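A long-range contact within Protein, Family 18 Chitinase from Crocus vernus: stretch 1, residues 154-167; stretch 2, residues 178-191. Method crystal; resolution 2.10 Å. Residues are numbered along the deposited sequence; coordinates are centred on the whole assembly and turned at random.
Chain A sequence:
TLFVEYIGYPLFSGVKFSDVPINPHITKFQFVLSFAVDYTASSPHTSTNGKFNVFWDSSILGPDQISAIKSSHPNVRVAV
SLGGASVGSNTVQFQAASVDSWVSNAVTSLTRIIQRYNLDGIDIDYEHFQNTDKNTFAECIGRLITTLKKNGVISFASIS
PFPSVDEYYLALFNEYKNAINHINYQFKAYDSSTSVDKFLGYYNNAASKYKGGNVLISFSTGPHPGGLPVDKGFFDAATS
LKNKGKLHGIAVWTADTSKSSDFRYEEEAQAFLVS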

# COMPACT_ATOMS: atom_id res chain seq x y z
N ILE A 154 14.43 -4.15 -5.97
CA ILE A 154 13.63 -3.01 -5.57
C ILE A 154 14.44 -1.86 -4.98
O ILE A 154 15.41 -2.05 -4.37
CB ILE A 154 12.47 -3.38 -4.59
CG1 ILE A 154 13.01 -3.75 -3.20
CG2 ILE A 154 11.58 -4.40 -5.16
CD1 ILE A 154 12.06 -4.27 -2.29
N SER A 155 14.01 -0.66 -5.28
CA SER A 155 14.36 0.58 -4.58
C SER A 155 13.78 0.90 -3.18
O SER A 155 14.48 1.37 -2.32
CB SER A 155 14.15 1.76 -5.47
OG SER A 155 15.04 1.73 -6.50
N PHE A 156 12.48 0.71 -3.05
CA PHE A 156 11.73 1.01 -1.85
C PHE A 156 10.74 -0.05 -1.38
O PHE A 156 10.33 -0.92 -2.11
CB PHE A 156 11.01 2.38 -1.97
CG PHE A 156 9.94 2.43 -3.01
CD1 PHE A 156 10.23 2.67 -4.33
CD2 PHE A 156 8.62 2.25 -2.68
CE1 PHE A 156 9.25 2.70 -5.28
CE2 PHE A 156 7.66 2.30 -3.61
CZ PHE A 156 7.97 2.53 -4.91
N ALA A 157 10.40 0.06 -0.12
CA ALA A 157 9.37 -0.69 0.55
C ALA A 157 8.54 0.09 1.60
O ALA A 157 9.07 0.86 2.34
CB ALA A 157 9.93 -1.91 1.14
N SER A 158 7.25 -0.21 1.63
CA SER A 158 6.26 0.34 2.53
C SER A 158 5.40 -0.73 3.26
O SER A 158 5.25 -1.82 2.81
CB SER A 158 5.29 1.25 1.77
OG SER A 158 4.61 0.58 0.76
N ILE A 159 4.80 -0.32 4.35
CA ILE A 159 3.84 -1.13 5.08
C ILE A 159 2.51 -0.38 5.24
O ILE A 159 2.51 0.80 5.28
CB ILE A 159 4.39 -1.67 6.45
CG1 ILE A 159 4.81 -0.54 7.39
CG2 ILE A 159 5.50 -2.60 6.27
CD1 ILE A 159 5.28 -0.98 8.72
N SER A 160 1.39 -1.08 5.35
CA SER A 160 0.11 -0.45 5.47
C SER A 160 -0.73 -0.93 6.67
O SER A 160 -1.75 -1.44 6.49
CB SER A 160 -0.67 -0.48 4.14
OG SER A 160 0.06 -0.22 3.02
N PRO A 161 -0.27 -0.69 7.88
CA PRO A 161 -0.97 -1.09 9.09
C PRO A 161 -2.22 -0.25 9.49
O PRO A 161 -2.57 0.72 8.88
CB PRO A 161 0.13 -1.01 10.16
CG PRO A 161 0.91 0.01 9.78
CD PRO A 161 0.89 0.09 8.25
N PHE A 162 -2.88 -0.70 10.53
CA PHE A 162 -3.99 -0.05 11.21
C PHE A 162 -4.09 -0.65 12.63
O PHE A 162 -3.42 -1.60 12.91
CB PHE A 162 -5.31 -0.14 10.42
CG PHE A 162 -5.64 -1.50 9.91
CD1 PHE A 162 -5.12 -2.00 8.71
CD2 PHE A 162 -6.46 -2.32 10.63
CE1 PHE A 162 -5.43 -3.26 8.30
CE2 PHE A 162 -6.75 -3.57 10.19
CZ PHE A 162 -6.23 -4.03 9.04
N PRO A 163 -4.89 -0.06 13.50
CA PRO A 163 -4.74 -0.33 14.91
C PRO A 163 -4.90 -1.81 15.23
O PRO A 163 -4.10 -2.31 15.89
CB PRO A 163 -5.83 0.47 15.53
CG PRO A 163 -5.91 1.66 14.71
CD PRO A 163 -5.68 1.15 13.29
N SER A 164 -5.88 -2.49 14.66
CA SER A 164 -6.07 -3.91 14.98
C SER A 164 -4.94 -4.86 14.58
O SER A 164 -4.84 -5.88 15.11
CB SER A 164 -7.42 -4.45 14.58
OG SER A 164 -7.57 -4.33 13.23
N VAL A 165 -4.11 -4.46 13.63
CA VAL A 165 -2.93 -5.18 13.25
C VAL A 165 -1.58 -4.62 13.72
O VAL A 165 -0.58 -5.09 13.34
CB VAL A 165 -2.90 -5.52 11.74
CG1 VAL A 165 -4.07 -6.39 11.38
CG2 VAL A 165 -2.81 -4.30 10.91
N ASP A 166 -1.61 -3.65 14.59
CA ASP A 166 -0.41 -2.97 15.01
C ASP A 166 0.64 -3.91 15.65
O ASP A 166 1.76 -3.66 15.51
CB ASP A 166 -0.70 -1.79 15.93
CG ASP A 166 -0.94 -0.49 15.19
OD1 ASP A 166 -0.47 -0.28 14.09
OD2 ASP A 166 -1.60 0.27 15.75
N GLU A 167 0.21 -4.95 16.35
CA GLU A 167 1.10 -5.84 17.05
C GLU A 167 2.08 -6.54 16.08
O GLU A 167 3.24 -6.56 16.31
CB GLU A 167 0.34 -6.84 17.95
CG GLU A 167 1.26 -7.77 18.71
CD GLU A 167 0.59 -8.74 19.69
OE1 GLU A 167 -0.57 -9.02 19.56
OE2 GLU A 167 1.27 -9.22 20.58
N ASN A 178 15.46 -0.29 9.30
CA ASN A 178 16.17 0.17 8.12
C ASN A 178 15.73 -0.35 6.75
O ASN A 178 16.16 0.13 5.78
CB ASN A 178 17.65 -0.04 8.24
CG ASN A 178 18.00 -1.44 8.29
OD1 ASN A 178 17.89 -2.18 7.34
N ALA A 179 14.92 -1.39 6.70
CA ALA A 179 14.38 -1.90 5.45
C ALA A 179 13.08 -1.25 4.92
O ALA A 179 12.76 -1.41 3.77
CB ALA A 179 14.23 -3.40 5.51
N ILE A 180 12.38 -0.57 5.79
CA ILE A 180 11.12 0.09 5.50
C ILE A 180 11.26 1.64 5.30
O ILE A 180 11.64 2.36 6.19
CB ILE A 180 10.09 -0.21 6.59
CG1 ILE A 180 9.76 -1.69 6.68
CG2 ILE A 180 8.88 0.52 6.36
CD1 ILE A 180 9.47 -2.12 7.94
N ASN A 181 10.97 2.07 4.09
CA ASN A 181 10.95 3.46 3.71
C ASN A 181 9.88 4.43 4.25
O ASN A 181 10.23 5.49 4.57
CB ASN A 181 11.10 3.62 2.23
CG ASN A 181 12.38 3.04 1.75
OD1 ASN A 181 13.39 3.58 1.90
ND2 ASN A 181 12.32 1.91 1.25
N HIS A 182 8.63 4.02 4.28
CA HIS A 182 7.50 4.78 4.80
C HIS A 182 6.30 3.88 5.14
O HIS A 182 6.28 2.74 4.81
CB HIS A 182 7.05 5.91 3.88
CG HIS A 182 6.88 5.50 2.46
ND1 HIS A 182 5.68 5.10 1.95
CD2 HIS A 182 7.76 5.41 1.45
CE1 HIS A 182 5.82 4.79 0.69
NE2 HIS A 182 7.08 4.96 0.37
N ILE A 183 5.33 4.47 5.78
CA ILE A 183 4.23 3.78 6.38
C ILE A 183 2.91 4.42 5.94
O ILE A 183 2.58 5.49 6.32
CB ILE A 183 4.36 3.73 7.90
CG1 ILE A 183 5.73 3.23 8.29
CG2 ILE A 183 3.27 2.87 8.53
CD1 ILE A 183 5.99 3.35 9.65
N ASN A 184 2.20 3.70 5.12
CA ASN A 184 0.93 4.09 4.63
C ASN A 184 -0.20 3.66 5.58
O ASN A 184 -0.91 2.74 5.31
CB ASN A 184 0.71 3.66 3.19
CG ASN A 184 1.86 4.03 2.24
OD1 ASN A 184 2.48 5.07 2.31
ND2 ASN A 184 2.07 3.16 1.33
N TYR A 185 -0.33 4.40 6.68
CA TYR A 185 -1.25 4.05 7.75
C TYR A 185 -2.66 4.24 7.23
O TYR A 185 -2.91 5.14 6.56
CB TYR A 185 -1.03 4.83 9.05
CG TYR A 185 -1.42 4.15 10.30
CD1 TYR A 185 -2.62 4.43 10.93
CD2 TYR A 185 -0.59 3.24 10.90
CE1 TYR A 185 -2.98 3.83 12.12
CE2 TYR A 185 -0.93 2.61 12.04
CZ TYR A 185 -2.14 2.89 12.66
OH TYR A 185 -2.49 2.24 13.78
N GLN A 186 -3.49 3.27 7.51
CA GLN A 186 -4.84 3.17 7.01
C GLN A 186 -5.84 3.89 7.99
O GLN A 186 -6.53 3.29 8.78
CB GLN A 186 -5.18 1.70 6.66
CG GLN A 186 -4.38 0.99 5.56
CD GLN A 186 -5.06 -0.29 5.04
OE1 GLN A 186 -4.47 -1.33 4.99
NE2 GLN A 186 -6.29 -0.16 4.67
N PHE A 187 -5.88 5.19 7.89
CA PHE A 187 -6.73 6.03 8.72
C PHE A 187 -8.24 5.76 8.46
O PHE A 187 -9.03 5.99 9.29
CB PHE A 187 -6.32 7.52 8.71
CG PHE A 187 -5.02 7.82 9.41
CD1 PHE A 187 -4.96 8.07 10.75
CD2 PHE A 187 -3.85 7.84 8.72
CE1 PHE A 187 -3.77 8.32 11.36
CE2 PHE A 187 -2.69 8.10 9.32
CZ PHE A 187 -2.64 8.32 10.64
N LYS A 188 -8.57 5.18 7.33
CA LYS A 188 -9.96 4.84 7.06
C LYS A 188 -10.52 3.77 8.04
O LYS A 188 -11.66 3.61 8.16
CB LYS A 188 -10.24 4.55 5.59
CG LYS A 188 -9.39 3.56 4.92
CD LYS A 188 -8.06 4.18 4.45
CE LYS A 188 -7.21 3.21 3.69
NZ LYS A 188 -7.90 2.08 3.52
N ALA A 189 -9.64 3.12 8.77
CA ALA A 189 -9.99 2.17 9.80
C ALA A 189 -10.76 2.72 11.02
O ALA A 189 -11.48 2.03 11.61
CB ALA A 189 -8.82 1.34 10.20
N TYR A 190 -10.56 3.97 11.34
CA TYR A 190 -11.27 4.59 12.43
C TYR A 190 -12.75 4.87 12.10
O TYR A 190 -13.12 4.86 10.95
CB TYR A 190 -10.55 5.84 12.86
CG TYR A 190 -9.16 5.64 13.47
CD1 TYR A 190 -9.00 5.27 14.78
CD2 TYR A 190 -8.03 5.89 12.75
CE1 TYR A 190 -7.79 5.12 15.32
CE2 TYR A 190 -6.82 5.72 13.28
CZ TYR A 190 -6.70 5.33 14.56
OH TYR A 190 -5.51 5.19 15.09
N ASP A 191 -13.55 5.17 13.11
CA ASP A 191 -14.98 5.44 12.95
C ASP A 191 -15.26 6.63 12.09
O ASP A 191 -14.51 7.52 12.01
CB ASP A 191 -15.66 5.85 14.25
CG ASP A 191 -15.72 4.82 15.21
OD1 ASP A 191 -15.76 3.63 14.89
OD2 ASP A 191 -15.68 5.22 16.35

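The most unusual feature of this contact is the reach of Y185. Its CA-to-CB bond points away from stretch 1, yet the end of its side chain comes nearer, and its hydroxyl reaches stretch 1. Y185 OH donates a hydrogen bond to D166 OD2 at 2.9 Å. D166 lies at the start of a helix, so this bond ties the helix start to stretch 2. The D166 carboxylate is also hydrogen-bonded elsewhere in the structure.

Stretch 1 passes along the Y185 ring on its way to that helix. F162 CA sits over one face of the Y185 ring, 4.2 Å from its centroid and 28° off the ring normal. This is a CH-pi contact, in which a weakly polarised C-H meets the electron-rich face. P161 CG packs against Y185 CD2 at 3.7 Å. P163 CD lies 3.4 Å from Y185 OH. P163 N is 3.3 Å from Y185 OH but carries no hydrogen to share, so the pair is not a hydrogen bond.

The backbones run side by side in the same general direction. Strand 156-159 and the weakly bonded strand around 182-184 make an angle of 40°, and their axes approach to 4.9 Å. The clearest bridge is parallel and pairs I159 with I183, their CA atoms 5.1 Å apart. I159 bonds to the residues flanking I183, as parallel pairing requires. N184 N donates to I159 O at 2.9 Å. I159 N donates to H182 O at 3.4 Å, a weak bond.

Backbone bonds continue beyond this bridge. N181 N donates to A157 O at 2.9 Å. Q186 N donates to P161 O at 3.0 Å, and its angle of 164° is the straightest of the backbone bonds between the stretches. The accepting carbonyls of A157, I159 and P161 fall on alternate residues, as an extended chain allows. Two CA-H...O contacts lie between them: S158 CA to H182 O at 3.3 Å, and S160 CA to N184 O at 3.4 Å.

I159 and I183 point to the same face of the sheet. I159 CG1 meets I183 CG2 at 3.9 Å and I180 CG2 at 4.3 Å. P161 CD extends the apolar patch, 3.7 Å from I183 CG2. These pairings bury hydrocarbon against hydrocarbon.

S158 and H182 are directed to the other face. S158 CB lies 3.7 Å from H182 CE1. Within stretch 2, H182 ND1 donates to N184 OD1 at 3.2 Å, linking the imidazole to a neighbouring side chain. H182 NE2 is buried by the contact and has no partner in the model.

Past the sheet, stretch 2 forms a 3-10 segment at 187-189. A189 CB points toward stretch 1 and touches F162 CB at 3.8 Å. Y190 also brings the end of its side chain nearer, and P163 CG lies 3.6 Å from Y190 OH. Together the two stretches bury 873 Å², counting both sides.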